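Local coordinates for protein 2-methyl-aconitate isomerase (Shewanella oneidensis, PDB 5K87) that isomerises 2-methyl-trans-aconitate to 2-methyl-cis-aconitate by base-catalysed proton abstraction, in the 2-methylcitrate route of propionate breakdown, at residues 44-56 / 64-78. The protein carries 1 engineered substitution. Sequence-based numbering, arbitrary orientation. Where two conformers were deposited one is given.
Sequences ARDALLLRVIGSP and DGMGGATSSTSETVI. Engineered in segment 64-78: E75 (natural residue Lys).
V52 and I53 at the end of helix 44-53 offer their carbonyls to the 64-67 backbone, V52 O accepting from M66 N (2.8 Å, 163° at the hydrogen) and I53 O from G67 N (2.9 Å), while G54, the C-prime residue of a Schellman motif, packs against G65. In one of its two conformers, and so less certainly, R51 extends this seam: NH1 meets D64 O in the guanidinium plane (3.0 Å), and NH2 makes a long, doubtful salt bridge to D64 OD2 (3.6 Å). D64 OD1 is also salt-bridged to R20 and R387 of the second subunit.

On the helix face turned to the strand, I53 lays CG1 against T76 CG2 (3.6 Å) and CG2 against S74 OG. L49 brings CD1 to T76 OG1, which hydrogen-bonds to G94 O. R45 runs out extended and bends at chi3 (-68°), bringing a guanidinium face to I78 CD1, 3.4 Å above the plane and off-centre. Replacing R45 by an alanine would probably leave I78 CD1 without that cover and A38 O without its NE donor.

Leading into the strand, S71 to S74 bind substrate; position 75, naturally lysine, is an engineered glutamate. The helix and strand 75-78 axes approach to 9.3 Å at 135°; strand 75-81 runs between strands 24-30 and 89-96, and V394 and V396 of strand 393-396 touch V52.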
# COMPACT_ATOMS: atom_id res chain seq x y z
N ALA A 44 9.74 15.09 -18.13
CA ALA A 44 8.48 14.52 -18.61
C ALA A 44 8.33 13.08 -18.13
O ALA A 44 7.26 12.69 -17.65
CB ALA A 44 8.40 14.60 -20.12
N ARG A 45 9.40 12.30 -18.24
CA ARG A 45 9.40 10.94 -17.72
C ARG A 45 9.13 10.94 -16.22
O ARG A 45 8.28 10.20 -15.73
CB ARG A 45 10.73 10.27 -18.02
CG ARG A 45 10.87 8.92 -17.34
CD ARG A 45 12.18 8.25 -17.69
NE ARG A 45 12.19 7.85 -19.10
CZ ARG A 45 13.21 7.25 -19.70
NH1 ARG A 45 13.11 6.93 -20.98
NH2 ARG A 45 14.32 6.96 -19.03
N ASP A 46 9.84 11.79 -15.48
CA ASP A 46 9.70 11.80 -14.03
C ASP A 46 8.28 12.20 -13.63
O ASP A 46 7.70 11.60 -12.73
CB ASP A 46 10.70 12.75 -13.37
CG ASP A 46 12.13 12.25 -13.45
OD1 ASP A 46 12.36 11.09 -13.83
OD2 ASP A 46 13.04 13.04 -13.11
N ALA A 47 7.72 13.20 -14.30
CA ALA A 47 6.37 13.65 -13.99
C ALA A 47 5.34 12.54 -14.22
O ALA A 47 4.40 12.38 -13.44
CB ALA A 47 6.01 14.88 -14.80
N LEU A 48 5.50 11.80 -15.31
CA LEU A 48 4.60 10.70 -15.63
C LEU A 48 4.67 9.64 -14.53
O LEU A 48 3.64 9.20 -14.01
CB LEU A 48 4.97 10.07 -16.97
CG LEU A 48 4.23 8.78 -17.31
CD1 LEU A 48 2.74 9.04 -17.42
CD2 LEU A 48 4.78 8.21 -18.61
N LEU A 49 5.88 9.25 -14.16
CA LEU A 49 6.05 8.18 -13.19
C LEU A 49 5.55 8.61 -11.81
O LEU A 49 4.93 7.82 -11.10
CB LEU A 49 7.52 7.76 -13.11
CG LEU A 49 8.05 7.15 -14.41
CD1 LEU A 49 9.51 6.81 -14.30
CD2 LEU A 49 7.27 5.93 -14.77
N LEU A 50 5.81 9.86 -11.44
CA LEU A 50 5.26 10.39 -10.19
C LEU A 50 3.75 10.27 -10.15
O LEU A 50 3.17 9.80 -9.16
CB LEU A 50 5.69 11.85 -10.00
CG LEU A 50 7.13 12.06 -9.54
CD1 LEU A 50 7.58 13.48 -9.86
CD2 LEU A 50 7.27 11.80 -8.05
N ARG A 51 3.09 10.66 -11.23
CA ARG A 51 1.64 10.65 -11.25
C ARG A 51 1.09 9.23 -11.29
O ARG A 51 0.06 8.95 -10.68
CB ARG A 51 1.13 11.46 -12.44
CG ARG A 51 -0.33 11.83 -12.33
CD ARG A 51 -0.61 12.70 -11.11
NE ARG A 51 -2.04 12.84 -10.92
CZ ARG A 51 -2.80 11.93 -10.31
NH1 ARG A 51 -2.24 10.83 -9.81
NH2 ARG A 51 -4.09 12.14 -10.18
N VAL A 52 1.76 8.33 -12.00
CA VAL A 52 1.32 6.93 -12.00
C VAL A 52 1.33 6.36 -10.58
O VAL A 52 0.40 5.68 -10.16
CB VAL A 52 2.20 6.05 -12.92
CG1 VAL A 52 1.92 4.57 -12.69
CG2 VAL A 52 1.98 6.43 -14.39
N ILE A 53 2.39 6.65 -9.84
CA ILE A 53 2.57 6.12 -8.49
C ILE A 53 1.71 6.84 -7.44
O ILE A 53 1.33 6.24 -6.44
CB ILE A 53 4.08 6.14 -8.14
CG1 ILE A 53 4.83 5.07 -8.94
CG2 ILE A 53 4.33 6.01 -6.65
CD1 ILE A 53 4.48 3.63 -8.55
N GLY A 54 1.41 8.12 -7.67
CA GLY A 54 0.57 8.89 -6.76
C GLY A 54 1.36 9.87 -5.90
O GLY A 54 0.93 10.23 -4.80
N SER A 55 2.51 10.31 -6.40
CA SER A 55 3.42 11.22 -5.70
C SER A 55 3.53 12.55 -6.42
O SER A 55 3.22 12.64 -7.61
CB SER A 55 4.81 10.59 -5.64
OG SER A 55 4.84 9.50 -4.75
N PRO A 56 3.97 13.61 -5.71
CA PRO A 56 4.24 13.65 -4.27
C PRO A 56 2.93 13.66 -3.51
O PRO A 56 1.95 14.24 -3.97
CB PRO A 56 4.97 14.98 -4.10
CG PRO A 56 4.44 15.84 -5.17
CD PRO A 56 4.18 14.92 -6.35
N ASP A 64 -3.99 7.94 -4.45
CA ASP A 64 -4.32 8.44 -5.77
C ASP A 64 -3.29 7.99 -6.81
O ASP A 64 -2.99 8.71 -7.76
CB ASP A 64 -4.44 9.96 -5.74
CG ASP A 64 -5.37 10.51 -6.80
OD1 ASP A 64 -6.04 9.74 -7.53
OD2 ASP A 64 -5.46 11.77 -6.83
N GLY A 65 -2.77 6.78 -6.65
CA GLY A 65 -1.91 6.18 -7.65
C GLY A 65 -1.64 4.72 -7.35
O GLY A 65 -2.27 4.11 -6.48
N MET A 66 -0.67 4.16 -8.06
CA MET A 66 -0.36 2.75 -7.95
C MET A 66 0.55 2.40 -6.78
O MET A 66 0.74 1.22 -6.47
CB MET A 66 0.33 2.27 -9.22
CG MET A 66 -0.53 2.36 -10.46
SD MET A 66 -2.04 1.39 -10.39
CE MET A 66 -1.41 -0.28 -10.24
N GLY A 67 1.14 3.40 -6.13
CA GLY A 67 2.07 3.12 -5.05
C GLY A 67 1.37 2.60 -3.81
O GLY A 67 0.17 2.79 -3.63
N GLY A 68 2.15 1.97 -2.94
CA GLY A 68 1.63 1.41 -1.71
C GLY A 68 2.15 2.11 -0.47
O GLY A 68 2.03 1.59 0.64
N ALA A 69 2.72 3.29 -0.66
CA ALA A 69 3.15 4.16 0.44
C ALA A 69 4.29 3.58 1.28
O ALA A 69 4.43 3.91 2.46
CB ALA A 69 1.95 4.53 1.33
N THR A 70 5.11 2.74 0.67
CA THR A 70 6.35 2.27 1.27
C THR A 70 7.40 2.28 0.18
O THR A 70 7.08 2.27 -1.02
CB THR A 70 6.23 0.84 1.84
OG1 THR A 70 6.11 -0.09 0.75
CG2 THR A 70 5.04 0.70 2.78
N SER A 71 8.67 2.29 0.58
CA SER A 71 9.74 2.32 -0.41
C SER A 71 9.68 1.09 -1.32
O SER A 71 9.98 1.18 -2.52
CB SER A 71 11.11 2.46 0.26
OG SER A 71 11.46 1.30 0.98
N SER A 72 9.28 -0.05 -0.77
CA SER A 72 9.27 -1.28 -1.56
C SER A 72 8.03 -1.40 -2.45
O SER A 72 7.91 -2.36 -3.21
CB SER A 72 9.43 -2.51 -0.67
OG SER A 72 8.48 -2.49 0.38
N THR A 73 7.14 -0.42 -2.38
CA THR A 73 5.96 -0.37 -3.24
C THR A 73 5.79 0.99 -3.91
O THR A 73 4.68 1.34 -4.31
CB THR A 73 4.65 -0.69 -2.48
OG1 THR A 73 4.44 0.28 -1.45
CG2 THR A 73 4.70 -2.08 -1.86
N SER A 74 6.87 1.76 -4.04
CA SER A 74 6.83 3.04 -4.73
C SER A 74 7.95 3.02 -5.76
O SER A 74 8.94 3.73 -5.66
CB SER A 74 6.98 4.19 -3.73
OG SER A 74 6.70 5.46 -4.33
N GLU A 75 7.76 2.15 -6.76
CA GLU A 75 8.83 1.67 -7.62
C GLU A 75 8.37 1.61 -9.06
O GLU A 75 7.25 1.14 -9.35
CB GLU A 75 9.31 0.27 -7.18
CG GLU A 75 9.93 0.27 -5.79
CD GLU A 75 10.72 -0.98 -5.46
OE1 GLU A 75 10.64 -1.99 -6.17
OE2 GLU A 75 11.44 -0.95 -4.44
N THR A 76 9.24 2.05 -9.97
CA THR A 76 8.98 1.99 -11.39
C THR A 76 10.17 1.43 -12.14
O THR A 76 11.32 1.55 -11.69
CB THR A 76 8.64 3.38 -11.96
OG1 THR A 76 9.74 4.28 -11.74
CG2 THR A 76 7.37 3.93 -11.29
N VAL A 77 9.89 0.81 -13.28
CA VAL A 77 10.91 0.15 -14.08
C VAL A 77 10.64 0.44 -15.55
O VAL A 77 9.49 0.33 -16.01
CB VAL A 77 10.87 -1.38 -13.86
CG1 VAL A 77 11.79 -2.10 -14.82
CG2 VAL A 77 11.21 -1.73 -12.41
N ILE A 78 11.68 0.82 -16.28
CA ILE A 78 11.59 0.99 -17.73
C ILE A 78 12.58 0.05 -18.40
O ILE A 78 13.78 0.08 -18.09
CB ILE A 78 11.88 2.44 -18.14
CG1 ILE A 78 10.83 3.38 -17.55
CG2 ILE A 78 11.92 2.58 -19.67
CD1 ILE A 78 11.19 4.85 -17.68